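Local coordinates for protein transcriptional regulator (GntR family) (Enterococcus faecalis, PDB 3DDV) that probably regulates transcription as a GntR-family repressor or activator whose UTRA domain is expected to sense a small-molecule effector, at residues S87-S92 and F139-E144; V118-F121 and L125-E128. One frame throughout, in Å; residues are numbered along the deposited sequence.

Interaction 1: S87-S92 and F139-E144; sequences SNQTIS and FEFYLE
The ring of Phe141 meets Ile91 over one face and Gln89 at its edge. Ile91 belongs to strand 84-95, an outermost strand, within this chain, of the antiparallel sheet of this UTRA domain, and Phe141 to the short C-terminal strand 141-142. CD1 of Ile91 makes a CH-pi contact 4.1 Å from the centroid of the Phe141 ring. It sits 19° off the ring normal, shifted toward the rim, and is closest to CE1. Phe141 reaches across because its CG lies anti to the backbone N (chi1 176°), which sends the ring toward the sheet. The Gln89 amide lies beside the far end of this ring, its plane turned 58° from the ring plane. Its OE1 lies in the ring plane. The amide has polar partners as well: weak hydrogen bonds join NE2 to Gln117 and OE1 to Lys145 of the second subunit.

The two segments are not paired as strands; the CA atoms of Ile91 and Phe141 are 9.6 Å apart. Instead, both take part in an antiparallel beta ladder with the second subunit, which continues the sheet into that subunit. Glu140 adds a salt bridge to Arg114 of that subunit. Within the chain, Ile91, Gln89 and Phe141 carry the contact, with the CZ tip of Phe141 lying 3.9 Å from OE1 of Gln89.

Interaction 2: V118-F121 and L125-E128; sequences VSYF and LPFE
Phe121 and Phe127 form an offset stack across the beta hairpin of strands 111-121 and 126-135. Their centroids are 4.8 Å apart and their planes are 15° from parallel. CD2 of Phe127 lies over one face of the Phe121 ring, 3.7 Å from CE1 of Phe121. CB of Phe127 covers the same ring in a CH-pi contact. At the edge of the Phe121 ring, CD2 of Leu125 touches CD2 of Phe121. Phe127 has chi1 72°, with CG between its own N and carbonyl carbon. This folds the ring back against the opposite strand, where CZ of Phe127 is 3.6 Å from CB of Ser119.

Backbone bonds pair the strands that carry these rings. Phe121 N donates to Leu125 O at 2.7 Å, and Phe127 N donates to Ser119 O at 2.9 Å in a nearly straight bond of 168°. Tyr120 and Pro126 form the non-hydrogen-bonded antiparallel pair between them. On their side of the sheet, CE1 of Tyr120 packs on CG of Pro126 at 3.9 Å. On the other side, the Ser119 hydroxyl donates to Glu128 OE1 at 2.9 Å, meeting it nearly along its C-O axis. The same oxygen is hydrogen-bonded to Tyr73 OH and weakly to Gln117 NE2, so OE1 of this buried residue has three polar partners, one of them weak.

Further out, His82 stacks with Phe121. Helix 72-80 covers the Phe127 side through Tyr73 and Leu76, and helix 20-26 packs on Val118 and Pro126. Strand 84-95 flanks strand 111-121 and bonds to Val118 and Tyr120.

The centres of the two interactions lie about 17 Å apart. Interaction 2 falls between the two segments of interaction 1 along the chain: strand 84-95 comes first, then the hairpin of strands 111-121 and 126-135, then strand 141-142. Both reach one antiparallel sheet, in which strands 84-95 and 111-121 are neighbours. They touch there, with Asn88 N 3.0 Å from Val118 O, probably a hydrogen bond, and CB of Ser87 packed on OG of Ser119. Interaction 2 lies inside the subunit; its segments meet residues of their own chain alone within the assembly. Interaction 1 lies at the subunit interface. The shared sheet thus joins a helix-covered hairpin to the contact with the second subunit.

Interaction 1: S87-S92 and F139-E144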
ATOM      1  N   SER B  87     -22.507  -8.174   5.643  1.00 62.43           N
ATOM      2  CA  SER B  87     -22.224  -7.072   6.558  1.00 60.99           C
ATOM      3  C   SER B  87     -20.923  -6.411   6.120  1.00 59.77           C
ATOM      4  O   SER B  87     -20.162  -6.965   5.330  1.00 59.93           O
ATOM      5  CB  SER B  87     -22.139  -7.554   8.003  1.00 60.91           C
ATOM      6  OG  SER B  87     -20.918  -8.244   8.179  1.00 62.22           O
ATOM      7  N   ASN B  88     -20.699  -5.190   6.574  1.00 58.14           N
ATOM      8  CA  ASN B  88     -19.440  -4.535   6.306  1.00 56.49           C
ATOM      9  C   ASN B  88     -18.973  -3.688   7.505  1.00 54.58           C
ATOM     10  O   ASN B  88     -19.747  -3.301   8.365  1.00 54.18           O
ATOM     11  CB  ASN B  88     -19.485  -3.839   4.940  1.00 56.62           C
ATOM     12  CG  ASN B  88     -20.370  -2.649   4.917  1.00 59.15           C
ATOM     13  OD1 ASN B  88     -20.095  -1.646   5.604  1.00 63.48           O
ATOM     14  ND2 ASN B  88     -21.430  -2.706   4.101  1.00 60.78           N
ATOM     15  N   GLN B  89     -17.677  -3.512   7.613  1.00 52.67           N
ATOM     16  CA  GLN B  89     -17.060  -3.016   8.818  1.00 51.84           C
ATOM     17  C   GLN B  89     -15.965  -2.047   8.448  1.00 50.38           C
ATOM     18  O   GLN B  89     -15.286  -2.227   7.461  1.00 49.53           O
ATOM     19  CB  GLN B  89     -16.436  -4.181   9.569  1.00 51.40           C
ATOM     20  CG  GLN B  89     -17.384  -4.959  10.385  1.00 51.50           C
ATOM     21  CD  GLN B  89     -16.794  -6.267  10.825  1.00 52.26           C
ATOM     22  OE1 GLN B  89     -16.028  -6.881  10.060  1.00 55.51           O
ATOM     23  NE2 GLN B  89     -17.143  -6.722  12.046  1.00 44.23           N
ATOM     24  N   THR B  90     -15.787  -1.027   9.256  1.00 50.07           N
ATOM     25  CA  THR B  90     -14.753  -0.034   9.028  1.00 50.31           C
ATOM     26  C   THR B  90     -14.055   0.123  10.343  1.00 50.10           C
ATOM     27  O   THR B  90     -14.668   0.524  11.334  1.00 51.56           O
ATOM     28  CB  THR B  90     -15.340   1.298   8.549  1.00 50.38           C
ATOM     29  OG1 THR B  90     -16.191   1.040   7.427  1.00 51.12           O
ATOM     30  CG2 THR B  90     -14.242   2.298   8.115  1.00 49.21           C
ATOM     31  N   ILE B  91     -12.784  -0.249  10.358  1.00 49.46           N
ATOM     32  CA  ILE B  91     -11.994  -0.294  11.568  1.00 49.05           C
ATOM     33  C   ILE B  91     -11.044   0.878  11.624  1.00 48.72           C
ATOM     34  O   ILE B  91     -10.322   1.120  10.687  1.00 48.31           O
ATOM     35  CB  ILE B  91     -11.195  -1.575  11.618  1.00 49.09           C
ATOM     36  CG1 ILE B  91     -12.142  -2.765  11.422  1.00 48.77           C
ATOM     37  CG2 ILE B  91     -10.441  -1.686  12.938  1.00 48.53           C
ATOM     38  CD1 ILE B  91     -11.395  -4.033  11.381  1.00 49.36           C
ATOM     39  N   SER B  92     -11.078   1.630  12.716  1.00 48.65           N
ATOM     40  CA  SER B  92     -10.154   2.742  12.893  1.00 48.92           C
ATOM     41  C   SER B  92      -9.740   2.796  14.335  1.00 48.69           C
ATOM     42  O   SER B  92     -10.234   2.049  15.150  1.00 48.83           O
ATOM     43  CB  SER B  92     -10.826   4.053  12.499  1.00 48.51           C
ATOM     44  OG  SER B  92     -12.045   4.218  13.208  1.00 48.47           O
ATOM     45  N   PHE B 139      -8.185  -5.526  24.133  1.00 20.00           N
ATOM     46  CA  PHE B 139      -8.862  -6.181  23.032  1.00 20.00           C
ATOM     47  C   PHE B 139      -8.016  -6.407  21.799  1.00 20.00           C
ATOM     48  O   PHE B 139      -7.109  -5.675  21.536  1.00 59.96           O
ATOM     49  CB  PHE B 139     -10.093  -5.371  22.665  1.00 20.00           C
ATOM     50  CG  PHE B 139     -10.925  -5.986  21.612  1.00 20.00           C
ATOM     51  CD1 PHE B 139     -11.692  -7.062  21.880  1.00 20.00           C
ATOM     52  CD2 PHE B 139     -10.939  -5.483  20.356  1.00 20.00           C
ATOM     53  CE1 PHE B 139     -12.441  -7.618  20.921  1.00 20.00           C
ATOM     54  CE2 PHE B 139     -11.700  -6.048  19.401  1.00 20.00           C
ATOM     55  CZ  PHE B 139     -12.447  -7.110  19.684  1.00 20.00           C
ATOM     56  N   GLU B 140      -8.348  -7.447  21.061  1.00 57.79           N
ATOM     57  CA  GLU B 140      -7.807  -7.760  19.761  1.00 57.81           C
ATOM     58  C   GLU B 140      -8.883  -8.229  18.808  1.00 56.94           C
ATOM     59  O   GLU B 140      -9.601  -9.112  19.122  1.00 56.93           O
ATOM     60  CB  GLU B 140      -6.811  -8.921  19.897  1.00 58.32           C
ATOM     61  CG  GLU B 140      -5.568  -8.642  20.711  1.00 59.77           C
ATOM     62  CD  GLU B 140      -4.668  -7.561  20.100  1.00 62.71           C
ATOM     63  OE1 GLU B 140      -4.441  -7.560  18.872  1.00 64.64           O
ATOM     64  OE2 GLU B 140      -4.175  -6.714  20.866  1.00 65.28           O
ATOM     65  N   PHE B 141      -8.953  -7.710  17.607  1.00 56.96           N
ATOM     66  CA  PHE B 141      -9.987  -8.121  16.673  1.00 57.82           C
ATOM     67  C   PHE B 141      -9.354  -9.144  15.747  1.00 58.49           C
ATOM     68  O   PHE B 141      -8.332  -8.893  15.132  1.00 59.23           O
ATOM     69  CB  PHE B 141     -10.458  -6.854  15.983  1.00 56.48           C
ATOM     70  CG  PHE B 141     -11.471  -7.030  14.892  1.00 55.72           C
ATOM     71  CD1 PHE B 141     -11.117  -7.552  13.657  1.00 55.21           C
ATOM     72  CD2 PHE B 141     -12.750  -6.533  15.046  1.00 53.44           C
ATOM     73  CE1 PHE B 141     -12.042  -7.632  12.616  1.00 55.83           C
ATOM     74  CE2 PHE B 141     -13.684  -6.646  14.047  1.00 54.39           C
ATOM     75  CZ  PHE B 141     -13.330  -7.181  12.814  1.00 56.64           C
ATOM     76  N   TYR B 142      -9.947 -10.316  15.659  1.00 60.30           N
ATOM     77  CA  TYR B 142      -9.375 -11.401  14.890  1.00 61.99           C
ATOM     78  C   TYR B 142      -9.883 -11.394  13.459  1.00 63.29           C
ATOM     79  O   TYR B 142     -11.036 -11.548  13.214  1.00 62.80           O
ATOM     80  CB  TYR B 142      -9.615 -12.751  15.596  1.00 62.52           C
ATOM     81  CG  TYR B 142      -8.998 -12.756  16.997  1.00 63.41           C
ATOM     82  CD1 TYR B 142      -7.685 -13.203  17.216  1.00 64.00           C
ATOM     83  CD2 TYR B 142      -9.712 -12.254  18.100  1.00 65.36           C
ATOM     84  CE1 TYR B 142      -7.098 -13.158  18.507  1.00 63.03           C
ATOM     85  CE2 TYR B 142      -9.150 -12.207  19.392  1.00 64.21           C
ATOM     86  CZ  TYR B 142      -7.834 -12.648  19.571  1.00 64.94           C
ATOM     87  OH  TYR B 142      -7.282 -12.585  20.833  1.00 65.69           O
ATOM     88  N   LEU B 143      -9.006 -11.179  12.496  1.00 65.62           N
ATOM     89  CA  LEU B 143      -9.405 -11.282  11.117  1.00 67.74           C
ATOM     90  C   LEU B 143      -9.905 -12.667  10.756  1.00 69.39           C
ATOM     91  O   LEU B 143      -9.299 -13.633  11.095  1.00 69.58           O
ATOM     92  CB  LEU B 143      -8.248 -10.903  10.211  1.00 67.89           C
ATOM     93  CG  LEU B 143      -8.192  -9.404   9.964  1.00 69.11           C
ATOM     94  CD1 LEU B 143      -7.569  -8.645  11.137  1.00 70.43           C
ATOM     95  CD2 LEU B 143      -7.407  -9.208   8.705  1.00 70.90           C
ATOM     96  N   GLU B 144     -11.008 -12.732  10.023  1.00 72.54           N
ATOM     97  CA  GLU B 144     -11.665 -13.984   9.648  1.00 74.25           C
ATOM     98  C   GLU B 144     -10.777 -14.724   8.653  1.00 75.75           C
ATOM     99  O   GLU B 144     -10.372 -14.151   7.646  1.00 75.96           O
ATOM    100  CB  GLU B 144     -13.041 -13.687   9.025  1.00 75.01           C
ATOM    101  CG  GLU B 144     -14.204 -14.525   9.603  1.00 78.53           C
ATOM    102  CD  GLU B 144     -15.105 -13.773  10.621  1.00 81.51           C
ATOM    103  OE1 GLU B 144     -15.758 -12.780  10.208  1.00 82.90           O
ATOM    104  OE2 GLU B 144     -15.189 -14.200  11.816  1.00 81.58           O
TER

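Interaction 2: V118-F121 and L125-E128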
ATOM      1  N   VAL B 118     -22.470  -1.875   9.277  1.00 47.34           N
ATOM      2  CA  VAL B 118     -23.842  -2.040   8.794  1.00 46.98           C
ATOM      3  C   VAL B 118     -24.084  -3.484   8.356  1.00 47.59           C
ATOM      4  O   VAL B 118     -23.247  -4.059   7.686  1.00 48.49           O
ATOM      5  CB  VAL B 118     -24.154  -1.152   7.606  1.00 45.57           C
ATOM      6  CG1 VAL B 118     -25.601  -1.346   7.206  1.00 43.48           C
ATOM      7  CG2 VAL B 118     -23.884   0.264   7.947  1.00 41.77           C
ATOM      8  N   SER B 119     -25.229  -4.048   8.710  1.00 48.06           N
ATOM      9  CA  SER B 119     -25.557  -5.411   8.360  1.00 48.99           C
ATOM     10  C   SER B 119     -26.854  -5.404   7.603  1.00 50.78           C
ATOM     11  O   SER B 119     -27.745  -4.578   7.862  1.00 51.04           O
ATOM     12  CB  SER B 119     -25.747  -6.278   9.602  1.00 49.20           C
ATOM     13  OG  SER B 119     -24.596  -6.261  10.412  1.00 49.66           O
ATOM     14  N   TYR B 120     -26.976  -6.354   6.685  1.00 52.36           N
ATOM     15  CA  TYR B 120     -28.084  -6.354   5.748  1.00 53.81           C
ATOM     16  C   TYR B 120     -28.809  -7.690   5.695  1.00 54.45           C
ATOM     17  O   TYR B 120     -28.226  -8.740   5.955  1.00 54.84           O
ATOM     18  CB  TYR B 120     -27.551  -6.045   4.348  1.00 53.34           C
ATOM     19  CG  TYR B 120     -26.801  -4.764   4.242  1.00 52.23           C
ATOM     20  CD1 TYR B 120     -27.420  -3.620   3.773  1.00 52.04           C
ATOM     21  CD2 TYR B 120     -25.476  -4.695   4.604  1.00 51.06           C
ATOM     22  CE1 TYR B 120     -26.729  -2.423   3.662  1.00 51.37           C
ATOM     23  CE2 TYR B 120     -24.780  -3.506   4.517  1.00 52.14           C
ATOM     24  CZ  TYR B 120     -25.409  -2.381   4.041  1.00 51.73           C
ATOM     25  OH  TYR B 120     -24.716  -1.208   3.955  1.00 53.17           O
ATOM     26  N   PHE B 121     -30.073  -7.667   5.299  1.00 55.53           N
ATOM     27  CA  PHE B 121     -30.719  -8.918   4.951  1.00 56.46           C
ATOM     28  C   PHE B 121     -30.218  -9.424   3.585  1.00 57.56           C
ATOM     29  O   PHE B 121     -29.763  -8.634   2.724  1.00 58.10           O
ATOM     30  CB  PHE B 121     -32.249  -8.775   4.967  1.00 56.48           C
ATOM     31  CG  PHE B 121     -32.821  -8.654   6.350  1.00 55.95           C
ATOM     32  CD1 PHE B 121     -32.308  -9.416   7.411  1.00 57.46           C
ATOM     33  CD2 PHE B 121     -33.863  -7.791   6.608  1.00 55.91           C
ATOM     34  CE1 PHE B 121     -32.850  -9.324   8.706  1.00 56.87           C
ATOM     35  CE2 PHE B 121     -34.404  -7.684   7.890  1.00 56.28           C
ATOM     36  CZ  PHE B 121     -33.904  -8.454   8.938  1.00 56.73           C
ATOM     37  N   LEU B 125     -31.723  -5.150   2.470  1.00 57.62           N
ATOM     38  CA  LEU B 125     -32.253  -4.178   3.472  1.00 56.79           C
ATOM     39  C   LEU B 125     -31.346  -4.103   4.712  1.00 56.59           C
ATOM     40  O   LEU B 125     -31.095  -5.133   5.354  1.00 56.51           O
ATOM     41  CB  LEU B 125     -33.640  -4.609   3.950  1.00 56.99           C
ATOM     42  CG  LEU B 125     -34.417  -3.701   4.922  1.00 57.32           C
ATOM     43  CD1 LEU B 125     -34.895  -2.458   4.213  1.00 51.24           C
ATOM     44  CD2 LEU B 125     -35.598  -4.486   5.618  1.00 56.37           C
ATOM     45  N   PRO B 126     -30.845  -2.896   5.043  1.00 55.20           N
ATOM     46  CA  PRO B 126     -30.134  -2.687   6.305  1.00 54.19           C
ATOM     47  C   PRO B 126     -30.985  -3.021   7.516  1.00 52.47           C
ATOM     48  O   PRO B 126     -32.175  -2.689   7.552  1.00 52.28           O
ATOM     49  CB  PRO B 126     -29.855  -1.192   6.313  1.00 54.04           C
ATOM     50  CG  PRO B 126     -29.992  -0.738   4.878  1.00 55.27           C
ATOM     51  CD  PRO B 126     -30.908  -1.685   4.205  1.00 55.35           C
ATOM     52  N   PHE B 127     -30.388  -3.647   8.517  1.00 50.79           N
ATOM     53  CA  PHE B 127     -31.107  -3.837   9.736  1.00 49.66           C
ATOM     54  C   PHE B 127     -30.332  -3.442  10.980  1.00 49.26           C
ATOM     55  O   PHE B 127     -30.831  -3.589  12.079  1.00 50.61           O
ATOM     56  CB  PHE B 127     -31.629  -5.271   9.806  1.00 49.45           C
ATOM     57  CG  PHE B 127     -30.581  -6.290  10.050  1.00 49.09           C
ATOM     58  CD1 PHE B 127     -30.201  -6.604  11.345  1.00 49.51           C
ATOM     59  CD2 PHE B 127     -29.989  -6.970   8.994  1.00 48.80           C
ATOM     60  CE1 PHE B 127     -29.224  -7.567  11.585  1.00 50.25           C
ATOM     61  CE2 PHE B 127     -29.018  -7.922   9.220  1.00 49.82           C
ATOM     62  CZ  PHE B 127     -28.617  -8.230  10.518  1.00 49.75           C
ATOM     63  N   GLU B 128     -29.155  -2.878  10.831  1.00 48.37           N
ATOM     64  CA  GLU B 128     -28.302  -2.670  11.967  1.00 48.59           C
ATOM     65  C   GLU B 128     -27.261  -1.619  11.603  1.00 48.49           C
ATOM     66  O   GLU B 128     -26.655  -1.700  10.526  1.00 48.17           O
ATOM     67  CB  GLU B 128     -27.601  -3.983  12.229  1.00 48.53           C
ATOM     68  CG  GLU B 128     -27.390  -4.258  13.622  1.00 50.32           C
ATOM     69  CD  GLU B 128     -26.569  -5.551  13.909  1.00 50.97           C
ATOM     70  OE1 GLU B 128     -25.697  -6.008  13.071  1.00 48.10           O
ATOM     71  OE2 GLU B 128     -26.797  -6.047  15.057  1.00 55.33           O
TER